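Local atomic coordinates of probable branched-chain-amino-acid aminotransferase (Thermotoga maritima MSB8, PDB entry 3CSW), a protein that probably catalyses the reversible, pyridoxal-phosphate-dependent transfer of amino groups between leucine, isoleucine or valine and 2-oxoglutarate, used as the last step of branched-chain amino acid synthesis. Residues R65-F70 / P141-I146; V132-P136 / L167-G172; G172-E176 / S197-D201; T204-V208 / F236-T240. All blocks are in the same frame, centred on the assembly; numbering follows the deposited sequence.

Contact 1: residues R65-F70 / P141-I146; sequences RSADFF and PPALKI. With PLP (pyridoxal-5'-phosphate), chain E.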
loop_
_atom_site.group_PDB
_atom_site.type_symbol
_atom_site.label_atom_id
_atom_site.label_comp_id
_atom_site.label_asym_id
_atom_site.label_seq_id
_atom_site.Cartn_x
_atom_site.Cartn_y
_atom_site.Cartn_z
ATOM N N ARG A 65 -25.748 10.655 -5.250
ATOM C CA ARG A 65 -24.489 10.017 -5.579
ATOM C C ARG A 65 -24.102 8.926 -4.572
ATOM O O ARG A 65 -23.637 7.864 -4.980
ATOM C CB ARG A 65 -23.372 11.066 -5.694
ATOM C CG ARG A 65 -22.034 10.485 -6.073
ATOM C CD ARG A 65 -20.964 11.542 -6.071
ATOM N NE ARG A 65 -20.675 11.981 -4.710
ATOM C CZ ARG A 65 -19.893 13.004 -4.396
ATOM N NH1 ARG A 65 -19.296 13.710 -5.347
ATOM N NH2 ARG A 65 -19.716 13.321 -3.121
ATOM N N SER A 66 -24.277 9.183 -3.271
ATOM C CA SER A 66 -24.050 8.164 -2.245
ATOM C C SER A 66 -25.025 6.999 -2.435
ATOM O O SER A 66 -24.645 5.834 -2.262
ATOM C CB SER A 66 -24.189 8.728 -0.830
ATOM O OG SER A 66 -23.049 9.486 -0.430
ATOM N N ALA A 67 -26.271 7.317 -2.792
ATOM C CA ALA A 67 -27.298 6.309 -3.017
ATOM C C ALA A 67 -26.967 5.444 -4.230
ATOM O O ALA A 67 -27.286 4.255 -4.240
ATOM C CB ALA A 67 -28.678 6.962 -3.181
ATOM N N ASP A 68 -26.321 6.031 -5.238
ATOM C CA ASP A 68 -25.962 5.303 -6.467
ATOM C C ASP A 68 -24.876 4.258 -6.270
ATOM O O ASP A 68 -24.877 3.247 -6.973
ATOM C CB ASP A 68 -25.567 6.268 -7.584
ATOM C CG ASP A 68 -26.766 7.028 -8.149
ATOM O OD1 ASP A 68 -27.917 6.554 -7.989
ATOM O OD2 ASP A 68 -26.552 8.107 -8.746
ATOM N N PHE A 69 -23.967 4.460 -5.313
ATOM C CA PHE A 69 -23.031 3.384 -4.962
ATOM C C PHE A 69 -23.802 2.093 -4.526
ATOM O O PHE A 69 -23.159 1.097 -4.185
ATOM C CB PHE A 69 -22.011 3.804 -3.881
ATOM C CG PHE A 69 -21.048 4.914 -4.314
ATOM C CD1 PHE A 69 -20.210 4.754 -5.423
ATOM C CD2 PHE A 69 -20.954 6.111 -3.587
ATOM C CE1 PHE A 69 -19.302 5.794 -5.816
ATOM C CE2 PHE A 69 -20.066 7.153 -3.969
ATOM C CZ PHE A 69 -19.237 6.994 -5.078
ATOM N N PHE A 70 -25.150 2.110 -4.542
ATOM C CA PHE A 70 -25.995 0.936 -4.210
ATOM C C PHE A 70 -27.137 0.656 -5.192
ATOM O O PHE A 70 -27.987 -0.202 -4.917
ATOM C CB PHE A 70 -26.667 1.129 -2.851
ATOM C CG PHE A 70 -25.717 1.286 -1.724
ATOM C CD1 PHE A 70 -25.134 2.513 -1.465
ATOM C CD2 PHE A 70 -25.414 0.213 -0.904
ATOM C CE1 PHE A 70 -24.254 2.664 -0.424
ATOM C CE2 PHE A 70 -24.532 0.358 0.152
ATOM C CZ PHE A 70 -23.950 1.584 0.391
ATOM N N PRO A 141 -15.331 3.731 -1.765
ATOM C CA PRO A 141 -15.244 5.078 -2.282
ATOM C C PRO A 141 -15.253 6.107 -1.167
ATOM O O PRO A 141 -16.133 6.088 -0.310
ATOM C CB PRO A 141 -16.497 5.233 -3.162
ATOM C CG PRO A 141 -17.064 3.870 -3.328
ATOM C CD PRO A 141 -16.557 3.026 -2.204
ATOM N N PRO A 142 -14.254 6.996 -1.145
ATOM C CA PRO A 142 -14.186 8.047 -0.146
ATOM C C PRO A 142 -15.427 8.944 -0.086
ATOM O O PRO A 142 -15.759 9.442 0.989
ATOM C CB PRO A 142 -12.982 8.867 -0.592
ATOM C CG PRO A 142 -12.173 7.948 -1.396
ATOM C CD PRO A 142 -13.102 7.023 -2.059
ATOM N N ALA A 143 -16.099 9.143 -1.223
ATOM C CA ALA A 143 -17.297 9.982 -1.287
ATOM C C ALA A 143 -18.581 9.281 -0.831
ATOM O O ALA A 143 -19.634 9.906 -0.832
ATOM C CB ALA A 143 -17.485 10.559 -2.718
ATOM N N LEU A 144 -18.529 8.001 -0.464
ATOM C CA LEU A 144 -19.720 7.338 0.116
ATOM C C LEU A 144 -19.947 7.807 1.577
ATOM O O LEU A 144 -19.227 7.390 2.489
ATOM C CB LEU A 144 -19.611 5.801 0.034
ATOM C CG LEU A 144 -20.686 4.954 0.746
ATOM C CD1 LEU A 144 -22.115 5.285 0.245
ATOM C CD2 LEU A 144 -20.387 3.471 0.616
ATOM N N LYS A 145 -20.944 8.666 1.790
ATOM C CA LYS A 145 -21.299 9.134 3.133
ATOM C C LYS A 145 -22.329 8.182 3.690
ATOM O O LYS A 145 -23.532 8.327 3.402
ATOM C CB LYS A 145 -21.912 10.521 3.119
ATOM C CG LYS A 145 -20.968 11.660 3.099
ATOM C CD LYS A 145 -21.733 12.994 3.090
ATOM C CE LYS A 145 -22.049 13.488 4.470
ATOM N NZ LYS A 145 -20.984 14.427 4.945
ATOM N N ILE A 146 -21.839 7.205 4.458
ATOM C CA ILE A 146 -22.639 6.146 5.051
ATOM C C ILE A 146 -22.336 6.121 6.575
ATOM O O ILE A 146 -21.206 6.380 6.998
ATOM C CB ILE A 146 -22.461 4.801 4.298
ATOM C CG1 ILE A 146 -23.564 3.815 4.721
ATOM C CG2 ILE A 146 -21.035 4.207 4.496
ATOM C CD1 ILE A 146 -23.808 2.695 3.757
HETATM N N1 PLP E . -15.131 15.182 5.666
HETATM C C2 PLP E . -15.942 14.219 6.257
HETATM C C2A PLP E . -15.339 12.879 6.539
HETATM C C3 PLP E . -17.284 14.526 6.574
HETATM O O3 PLP E . -18.079 13.620 7.236
HETATM C C4 PLP E . -17.793 15.815 6.282
HETATM C C4A PLP E . -19.198 16.189 6.667
HETATM O O4A PLP E . -19.447 16.567 7.828
HETATM C C5 PLP E . -16.951 16.772 5.691
HETATM C C6 PLP E . -15.631 16.437 5.380
HETATM C C5A PLP E . -17.366 18.220 5.566
HETATM O O4P PLP E . -18.167 18.405 4.408
HETATM P P PLP E . -19.252 19.617 4.275
HETATM O O1P PLP E . -20.162 19.365 3.056
HETATM O O2P PLP E . -18.523 20.918 4.094
HETATM O O3P PLP E . -20.039 19.605 5.579
HETATM O O HOH W 1 -21.626 11.266 -2.011
#

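Contact 2: residues V132-P136 / L167-G172; sequences VRRIP and LLGLNG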
loop_
_atom_site.group_PDB
_atom_site.type_symbol
_atom_site.label_atom_id
_atom_site.label_comp_id
_atom_site.label_asym_id
_atom_site.label_seq_id
_atom_site.Cartn_x
_atom_site.Cartn_y
_atom_site.Cartn_z
ATOM N N VAL A 132 -6.375 6.434 12.903
ATOM C CA VAL A 132 -7.119 5.777 11.875
ATOM C C VAL A 132 -6.765 6.429 10.527
ATOM O O VAL A 132 -6.867 7.657 10.384
ATOM C CB VAL A 132 -8.628 5.918 12.158
ATOM C CG1 VAL A 132 -9.428 5.232 11.082
ATOM C CG2 VAL A 132 -8.964 5.349 13.546
ATOM N N ARG A 133 -6.327 5.607 9.563
ATOM C CA ARG A 133 -6.078 6.064 8.206
ATOM C C ARG A 133 -7.359 5.984 7.408
ATOM O O ARG A 133 -8.168 5.094 7.606
ATOM C CB ARG A 133 -4.985 5.269 7.493
ATOM C CG ARG A 133 -3.621 5.306 8.123
ATOM C CD ARG A 133 -3.049 6.706 8.141
ATOM N NE ARG A 133 -1.754 6.687 8.817
ATOM C CZ ARG A 133 -0.559 6.620 8.235
ATOM N NH1 ARG A 133 -0.409 6.607 6.906
ATOM N NH2 ARG A 133 0.526 6.562 9.008
ATOM N N ARG A 134 -7.537 6.943 6.510
ATOM C CA ARG A 134 -8.684 6.981 5.605
ATOM C C ARG A 134 -8.697 5.730 4.722
ATOM O O ARG A 134 -7.657 5.335 4.204
ATOM C CB ARG A 134 -8.606 8.236 4.748
ATOM C CG ARG A 134 -9.875 8.598 3.992
ATOM C CD ARG A 134 -10.851 9.266 4.932
ATOM N NE ARG A 134 -11.884 10.009 4.228
ATOM C CZ ARG A 134 -13.168 9.674 4.124
ATOM N NH1 ARG A 134 -13.652 8.570 4.654
ATOM N NH2 ARG A 134 -13.995 10.482 3.472
ATOM N N ILE A 135 -9.879 5.112 4.556
ATOM C CA ILE A 135 -10.004 3.887 3.767
ATOM C C ILE A 135 -9.708 4.242 2.315
ATOM O O ILE A 135 -10.241 5.252 1.803
ATOM C CB ILE A 135 -11.426 3.229 3.861
ATOM C CG1 ILE A 135 -11.741 2.799 5.296
ATOM C CG2 ILE A 135 -11.527 2.042 2.874
ATOM C CD1 ILE A 135 -13.220 2.287 5.503
ATOM N N PRO A 136 -8.851 3.442 1.653
ATOM C CA PRO A 136 -8.482 3.762 0.274
ATOM C C PRO A 136 -9.586 3.364 -0.704
ATOM O O PRO A 136 -10.416 2.518 -0.382
ATOM C CB PRO A 136 -7.203 2.930 0.054
ATOM C CG PRO A 136 -7.392 1.736 0.902
ATOM C CD PRO A 136 -8.150 2.234 2.130
ATOM N N LEU A 167 -7.406 12.603 9.681
ATOM C CA LEU A 167 -7.129 11.330 9.022
ATOM C C LEU A 167 -6.164 11.549 7.861
ATOM O O LEU A 167 -6.406 12.392 6.985
ATOM C CB LEU A 167 -8.404 10.642 8.507
ATOM C CG LEU A 167 -9.420 10.039 9.485
ATOM C CD1 LEU A 167 -10.318 11.128 10.042
ATOM C CD2 LEU A 167 -10.230 8.881 8.860
ATOM N N LEU A 168 -5.044 10.829 7.919
ATOM C CA LEU A 168 -4.100 10.740 6.840
ATOM C C LEU A 168 -4.496 9.535 6.001
ATOM O O LEU A 168 -5.145 8.603 6.496
ATOM C CB LEU A 168 -2.671 10.522 7.365
ATOM C CG LEU A 168 -2.171 11.453 8.472
ATOM C CD1 LEU A 168 -0.751 11.118 8.810
ATOM C CD2 LEU A 168 -2.344 12.891 8.084
ATOM N N GLY A 169 -4.104 9.555 4.737
ATOM C CA GLY A 169 -4.296 8.404 3.866
ATOM C C GLY A 169 -3.203 7.401 4.125
ATOM O O GLY A 169 -2.280 7.674 4.895
ATOM N N LEU A 170 -3.260 6.255 3.450
ATOM C CA LEU A 170 -2.300 5.190 3.705
ATOM C C LEU A 170 -0.861 5.598 3.492
ATOM O O LEU A 170 0.001 4.988 4.073
ATOM C CB LEU A 170 -2.563 3.948 2.845
ATOM C CG LEU A 170 -3.745 3.030 3.165
ATOM C CD1 LEU A 170 -3.659 1.783 2.243
ATOM C CD2 LEU A 170 -3.807 2.667 4.659
ATOM N N ASN A 171 -0.588 6.571 2.619
ATOM C CA ASN A 171 0.789 6.996 2.384
ATOM C C ASN A 171 1.225 8.211 3.215
ATOM O O ASN A 171 2.299 8.760 2.985
ATOM C CB ASN A 171 1.011 7.343 0.904
ATOM C CG ASN A 171 0.801 6.159 -0.031
ATOM O OD1 ASN A 171 -0.089 6.194 -0.859
ATOM N ND2 ASN A 171 1.637 5.131 0.087
ATOM N N GLY A 172 0.422 8.655 4.174
ATOM C CA GLY A 172 0.812 9.818 4.953
ATOM C C GLY A 172 0.419 11.164 4.364
ATOM O O GLY A 172 0.806 12.202 4.901
HETATM O O HOH W 2 -4.640 9.061 10.267
HETATM O O HOH W 3 -5.971 5.905 2.170
#

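Contact 3: residues G172-E176 / S197-D201; sequences GQVCE and SGILD. With PLP (pyridoxal-5'-phosphate), chain E.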
loop_
_atom_site.group_PDB
_atom_site.type_symbol
_atom_site.label_atom_id
_atom_site.label_comp_id
_atom_site.label_asym_id
_atom_site.label_seq_id
_atom_site.Cartn_x
_atom_site.Cartn_y
_atom_site.Cartn_z
ATOM N N GLY A 172 0.422 8.655 4.174
ATOM C CA GLY A 172 0.812 9.818 4.953
ATOM C C GLY A 172 0.419 11.164 4.364
ATOM O O GLY A 172 0.806 12.202 4.901
ATOM N N GLN A 173 -0.345 11.151 3.269
ATOM C CA GLN A 173 -0.944 12.369 2.735
ATOM C C GLN A 173 -2.062 12.800 3.668
ATOM O O GLN A 173 -2.718 11.970 4.272
ATOM C CB GLN A 173 -1.469 12.189 1.291
ATOM C CG GLN A 173 -2.791 11.420 1.092
ATOM C CD GLN A 173 -2.639 9.899 1.044
ATOM O OE1 GLN A 173 -1.695 9.335 1.583
ATOM N NE2 GLN A 173 -3.590 9.241 0.406
ATOM N N VAL A 174 -2.255 14.109 3.795
ATOM C CA VAL A 174 -3.394 14.645 4.519
ATOM C C VAL A 174 -4.672 14.372 3.709
ATOM O O VAL A 174 -4.760 14.687 2.503
ATOM C CB VAL A 174 -3.236 16.170 4.769
ATOM C CG1 VAL A 174 -4.427 16.711 5.523
ATOM C CG2 VAL A 174 -1.924 16.464 5.520
ATOM N N CYS A 175 -5.654 13.763 4.353
ATOM C CA CYS A 175 -6.965 13.607 3.718
ATOM C C CYS A 175 -7.886 14.681 4.264
ATOM O O CYS A 175 -8.138 15.699 3.602
ATOM C CB CYS A 175 -7.522 12.181 3.913
ATOM S SG CYS A 175 -6.657 10.988 2.849
ATOM N N GLU A 176 -8.392 14.463 5.474
ATOM C CA GLU A 176 -9.352 15.356 6.043
ATOM C C GLU A 176 -9.594 15.049 7.510
ATOM O O GLU A 176 -9.123 14.059 8.015
ATOM C CB GLU A 176 -10.671 15.221 5.265
ATOM C CG GLU A 176 -11.292 13.825 5.294
ATOM C CD GLU A 176 -12.223 13.560 4.122
ATOM O OE1 GLU A 176 -13.167 14.338 3.905
ATOM O OE2 GLU A 176 -12.018 12.558 3.414
ATOM N N SER A 197 -6.643 12.781 -3.485
ATOM C CA SER A 197 -5.971 12.350 -2.273
ATOM C C SER A 197 -6.822 11.297 -1.566
ATOM O O SER A 197 -6.306 10.486 -0.799
ATOM C CB SER A 197 -5.736 13.529 -1.338
ATOM O OG SER A 197 -4.860 14.478 -1.905
ATOM N N GLY A 198 -8.122 11.310 -1.850
ATOM C CA GLY A 198 -9.041 10.289 -1.376
ATOM C C GLY A 198 -9.938 10.840 -0.305
ATOM O O GLY A 198 -10.023 10.293 0.798
ATOM N N ILE A 199 -10.628 11.917 -0.638
ATOM C CA ILE A 199 -11.396 12.664 0.339
ATOM C C ILE A 199 -12.831 12.903 -0.111
ATOM O O ILE A 199 -13.169 12.686 -1.263
ATOM C CB ILE A 199 -10.695 14.043 0.658
ATOM C CG1 ILE A 199 -10.721 14.968 -0.562
ATOM C CG2 ILE A 199 -9.264 13.794 1.131
ATOM C CD1 ILE A 199 -10.371 16.407 -0.312
ATOM N N LEU A 200 -13.654 13.359 0.835
ATOM C CA LEU A 200 -15.005 13.836 0.575
ATOM C C LEU A 200 -14.956 15.285 0.052
ATOM O O LEU A 200 -14.227 16.112 0.585
ATOM C CB LEU A 200 -15.781 13.792 1.868
ATOM C CG LEU A 200 -17.281 13.864 1.777
ATOM C CD1 LEU A 200 -17.823 12.652 1.069
ATOM C CD2 LEU A 200 -17.823 13.946 3.174
ATOM N N ASP A 201 -15.704 15.561 -1.015
ATOM C CA ASP A 201 -15.782 16.901 -1.626
ATOM C C ASP A 201 -16.782 17.753 -0.842
ATOM O O ASP A 201 -17.933 17.925 -1.237
ATOM C CB ASP A 201 -16.171 16.835 -3.125
ATOM C CG ASP A 201 -17.410 15.961 -3.387
ATOM O OD1 ASP A 201 -17.677 15.009 -2.604
ATOM O OD2 ASP A 201 -18.115 16.219 -4.384
HETATM N N1 PLP E . -15.131 15.182 5.666
HETATM C C2 PLP E . -15.942 14.219 6.257
HETATM C C2A PLP E . -15.339 12.879 6.539
HETATM C C3 PLP E . -17.284 14.526 6.574
HETATM O O3 PLP E . -18.079 13.620 7.236
HETATM C C4 PLP E . -17.793 15.815 6.282
HETATM C C4A PLP E . -19.198 16.189 6.667
HETATM O O4A PLP E . -19.447 16.567 7.828
HETATM C C5 PLP E . -16.951 16.772 5.691
HETATM C C6 PLP E . -15.631 16.437 5.380
HETATM C C5A PLP E . -17.366 18.220 5.566
HETATM O O4P PLP E . -18.167 18.405 4.408
HETATM P P PLP E . -19.252 19.617 4.275
HETATM O O1P PLP E . -20.162 19.365 3.056
HETATM O O2P PLP E . -18.523 20.918 4.094
HETATM O O3P PLP E . -20.039 19.605 5.579
HETATM O O HOH W 4 -3.342 15.170 0.306
#

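Contact 4: residues T204-V208 / F236-T240; sequences TRENV and FLTHT. With PLP (pyridoxal-5'-phosphate), chain E.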
loop_
_atom_site.group_PDB
_atom_site.type_symbol
_atom_site.label_atom_id
_atom_site.label_comp_id
_atom_site.label_asym_id
_atom_site.label_seq_id
_atom_site.Cartn_x
_atom_site.Cartn_y
_atom_site.Cartn_z
ATOM N N THR A 204 -18.620 23.092 2.075
ATOM C CA THR A 204 -17.941 24.269 2.676
ATOM C C THR A 204 -16.581 24.495 2.021
ATOM O O THR A 204 -16.214 25.611 1.681
ATOM C CB THR A 204 -17.738 24.127 4.212
ATOM O OG1 THR A 204 -18.898 23.540 4.803
ATOM C CG2 THR A 204 -17.448 25.499 4.879
ATOM N N ARG A 205 -15.830 23.410 1.866
ATOM C CA ARG A 205 -14.560 23.422 1.134
ATOM C C ARG A 205 -14.683 24.083 -0.249
ATOM O O ARG A 205 -13.910 24.941 -0.600
ATOM C CB ARG A 205 -14.073 21.972 1.007
ATOM C CG ARG A 205 -12.876 21.724 0.090
ATOM C CD ARG A 205 -12.727 20.257 -0.213
ATOM N NE ARG A 205 -11.512 20.007 -0.969
ATOM C CZ ARG A 205 -11.424 20.094 -2.294
ATOM N NH1 ARG A 205 -12.488 20.412 -3.029
ATOM N NH2 ARG A 205 -10.267 19.845 -2.883
ATOM N N GLU A 206 -15.638 23.635 -1.038
ATOM C CA GLU A 206 -15.890 24.138 -2.366
ATOM C C GLU A 206 -16.114 25.649 -2.343
ATOM O O GLU A 206 -15.496 26.371 -3.122
ATOM C CB GLU A 206 -17.118 23.393 -2.907
ATOM C CG GLU A 206 -17.720 23.783 -4.243
ATOM C CD GLU A 206 -19.148 23.165 -4.363
ATOM O OE1 GLU A 206 -19.298 21.912 -4.437
ATOM O OE2 GLU A 206 -20.121 23.938 -4.302
ATOM N N ASN A 207 -16.986 26.110 -1.441
ATOM C CA ASN A 207 -17.285 27.533 -1.267
ATOM C C ASN A 207 -16.093 28.368 -0.848
ATOM O O ASN A 207 -15.938 29.506 -1.317
ATOM C CB ASN A 207 -18.428 27.730 -0.272
ATOM C CG ASN A 207 -19.794 27.569 -0.921
ATOM O OD1 ASN A 207 -20.169 28.341 -1.806
ATOM N ND2 ASN A 207 -20.553 26.597 -0.460
ATOM N N VAL A 208 -15.250 27.805 0.024
ATOM C CA VAL A 208 -14.043 28.491 0.490
ATOM C C VAL A 208 -13.036 28.648 -0.652
ATOM O O VAL A 208 -12.410 29.688 -0.753
ATOM C CB VAL A 208 -13.420 27.779 1.719
ATOM C CG1 VAL A 208 -12.022 28.328 2.058
ATOM C CG2 VAL A 208 -14.387 27.909 2.926
ATOM N N PHE A 236 -6.697 25.656 9.041
ATOM C CA PHE A 236 -8.116 25.747 9.415
ATOM C C PHE A 236 -8.926 24.579 8.845
ATOM O O PHE A 236 -8.464 23.865 7.935
ATOM C CB PHE A 236 -8.739 27.119 9.061
ATOM C CG PHE A 236 -8.910 27.405 7.561
ATOM C CD1 PHE A 236 -10.033 26.951 6.872
ATOM C CD2 PHE A 236 -7.987 28.194 6.875
ATOM C CE1 PHE A 236 -10.206 27.234 5.518
ATOM C CE2 PHE A 236 -8.155 28.490 5.525
ATOM C CZ PHE A 236 -9.272 27.999 4.842
ATOM N N LEU A 237 -10.117 24.392 9.421
ATOM C CA LEU A 237 -11.057 23.363 9.025
ATOM C C LEU A 237 -12.298 23.988 8.420
ATOM O O LEU A 237 -12.632 25.141 8.711
ATOM C CB LEU A 237 -11.488 22.524 10.232
ATOM C CG LEU A 237 -10.414 21.970 11.159
ATOM C CD1 LEU A 237 -11.056 21.301 12.386
ATOM C CD2 LEU A 237 -9.469 21.021 10.392
ATOM N N THR A 238 -13.000 23.222 7.593
ATOM C CA THR A 238 -14.276 23.660 7.040
ATOM C C THR A 238 -15.329 22.556 7.207
ATOM O O THR A 238 -15.077 21.405 6.895
ATOM C CB THR A 238 -14.140 24.048 5.522
ATOM O OG1 THR A 238 -13.788 22.895 4.746
ATOM C CG2 THR A 238 -13.084 25.125 5.314
ATOM N N HIS A 239 -16.507 22.908 7.700
ATOM C CA HIS A 239 -17.635 21.974 7.746
ATOM C C HIS A 239 -18.960 22.738 7.811
ATOM O O HIS A 239 -18.990 23.893 8.176
ATOM C CB HIS A 239 -17.495 20.943 8.893
ATOM C CG HIS A 239 -17.459 21.529 10.272
ATOM N ND1 HIS A 239 -18.548 21.502 11.128
ATOM C CD2 HIS A 239 -16.458 22.127 10.959
ATOM C CE1 HIS A 239 -18.217 22.067 12.275
ATOM N NE2 HIS A 239 -16.960 22.459 12.201
ATOM N N THR A 240 -20.051 22.074 7.451
ATOM C CA THR A 240 -21.353 22.707 7.316
ATOM C C THR A 240 -21.786 23.600 8.494
ATOM O O THR A 240 -22.164 24.769 8.296
ATOM C CB THR A 240 -22.478 21.646 7.032
ATOM O OG1 THR A 240 -22.379 21.170 5.678
ATOM C CG2 THR A 240 -23.842 22.249 7.217
HETATM N N1 PLP E . -15.131 15.182 5.666
HETATM C C2 PLP E . -15.942 14.219 6.257
HETATM C C2A PLP E . -15.339 12.879 6.539
HETATM C C3 PLP E . -17.284 14.526 6.574
HETATM O O3 PLP E . -18.079 13.620 7.236
HETATM C C4 PLP E . -17.793 15.815 6.282
HETATM C C4A PLP E . -19.198 16.189 6.667
HETATM O O4A PLP E . -19.447 16.567 7.828
HETATM C C5 PLP E . -16.951 16.772 5.691
HETATM C C6 PLP E . -15.631 16.437 5.380
HETATM C C5A PLP E . -17.366 18.220 5.566
HETATM O O4P PLP E . -18.167 18.405 4.408
HETATM P P PLP E . -19.252 19.617 4.275
HETATM O O1P PLP E . -20.162 19.365 3.056
HETATM O O2P PLP E . -18.523 20.918 4.094
HETATM O O3P PLP E . -20.039 19.605 5.579
HETATM O O HOH W 5 -15.845 21.156 3.846
#

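Contact 1: residues R65-F70 / P141-I146
The last turn of helix 56-68, with R65 and S66, and the two phenylalanines that follow it, F69 and F70, meet a loop that folds back on itself in a type I beta turn from P141 to L144, closed by L144 N to P141 O at 3.1 Å. The F69 ring is the main bump. It rests against the turn with P141 over its face: P141 CG lies 4.0 Å from the ring centroid of F69 and only 16° off the ring normal, a CH-pi contact, and F69 CD2 reaches L144 CB at 3.9 Å. The F70 ring fits beside the next part of the loop, with its edge against L144 (F70 CE1 to L144 CD1, 3.4 Å) and F70 CZ 3.5 Å from I146 CD1. L144 thus has an aromatic ring touching each end of its side chain. A143 CB lies over one face of the R65 guanidinium, 3.6 Å from R65 NH2, which forms a salt bridge with D201. S66 sits where the backbones come closest, its CA 5.0 Å from that of L144, and K145 N donates to S66 OG (3.2 Å, 165°). Water 1 sits between R65 NE, S66 OG and A143 O at 2.9, 2.8 and 2.7 Å. L154 of the second subunit packs on P141 and L144. The K145 chain leads away from the helix, bringing K145 NZ to 3.0 Å from PLP C4A without a bond, consistent with K145 being, as in relatives, the Schiff-base lysine of a class-IV aminotransferase active site.

Contact 2: residues V132-P136 / L167-G172
Two hydrogen bonds join the segments. R134 N donates to L168 O at 2.9 Å with a 161° angle, and R133 NH1 donates to G169 O at 2.9 Å and 148°. The same G169 O accepts G172 N at 3.0 Å, closing the type I turn from G169 to G172, so G169 O accepts both the turn bond and the R133 guanidinium; R133 NH1 also bonds N171 of the third subunit. Two waters extend the pairing: water 2 joins V132 O (2.6 Å) to L168 N (3.0 Å), and water 3 joins R134 O (2.7 Å) to L170 N (3.0 Å). Packing follows outside this polar seam, with V132 CG1 4.3 Å from L167 CD2, R134 CD 4.0 Å from L167 CD2, and P136 CG 4.0 Å from L170 CD1. The R134 side chain turns to E176 and D151 in salt bridges. The contact therefore lays the loop after strand 125-129 along the end of strand 164-168, with helix 150-156 touching V132, R134 and L167, and strand 174-177 pairing with L167 beyond.

Contact 3: residues G172-E176 / S197-D201
Measured from CA to CA, 173 to 176 and 197 to 200 run only 10° apart, and they come closest at C175 and I199, whose CA atoms are 5.7 Å apart. Within strand 174-177, C175 and E176 both face L167, a classic beta bulge, while 197-201 is irregular. G198 has phi/psi of 108/56, where a CB would be jammed against the preceding carbonyl oxygen. At the start of the pairing, Q173 NE2 donates to S197 O (3.2 Å, 167°), and water 4 joins V174 O to S197 OG at 2.7 and 2.8 Å; S197 OG is also hydrogen-bonded to S194. In the middle, C175 CB packs on I199 CG2 at 3.7 Å. At the far end L200 N donates to both carboxylate oxygens of E176, 3.3 Å to E176 OE1 and 3.2 Å to E176 OE2, and L200 CD2 lies 3.5 Å from PLP C3. E176 OE2 also meets R134 in a salt bridge. PLP N1 donates to E176 OE1 at 2.8 Å (137°). An acidic group at the pyridine nitrogen is the standard arrangement in PLP-dependent aminotransferases, where it favours a protonated ring and so its role as an electron sink; L200 N and R134 hold this carboxylate in position.

Contact 4: residues T204-V208 / F236-T240
The start of helix 203-214 and the end of strand 234-239 together supply much of the phosphate-binding site for PLP, which also bonds I203 N and R62; their local axes approach to 7.7 Å at 118°. T204 comes first: its backbone T204 N and its hydroxyl T204 OG1 donate to PLP O2P at 3.0 and 2.7 Å, an arrangement suited to an anion at a helix N-terminus. Its methyl also packs on the strand, T204 CG2 to T238 CB at 3.7 Å. R205 N next donates to water 5 (3.0 Å), which lies 2.8 Å from T238 OG1 and donates to PLP O2P at 2.7 Å; the arginine's end leads away, to P193 and E221. One turn on, V208 N bonds T204 O at 2.9 Å, and V208 leans on the strand through V208 CG2 to T238 CG2 and V208 CG1 to the edge of the F236 ring at F236 CZ, both at 3.9 Å. From the strand's end, the phosphate is gripped a second time: T240 N donates to PLP O3P at 3.1 Å and T240 OG1 to PLP O3P at 2.8 Å.

Contacts 1, 3 and 4 meet the cofactor at different points: K145 of contact 1 at the aldehyde carbon, E176 of contact 3 at the pyridine nitrogen, and T204 and T240 of contact 4 at the phosphate. Contact 2 does not touch PLP, but its R134 reaches contact 1 (P142 O to R134 NH2, 3.2 Å) and contact 3, whose centre is 8 Å away, through the R134 NE to E176 OE2 salt bridge of 2.7 Å; contacts 2 and 3 also share G172. Contacts 1 and 3, with centres 16 Å apart, are joined by R65 NH2 to D201 OD1 at 2.7 Å. Contacts 3 and 4 touch more lightly, I199 CD1 to R205 NE at 3.8 Å. Contacts 1 and 4, their nearest atoms about 7 Å apart, are bridged by PLP.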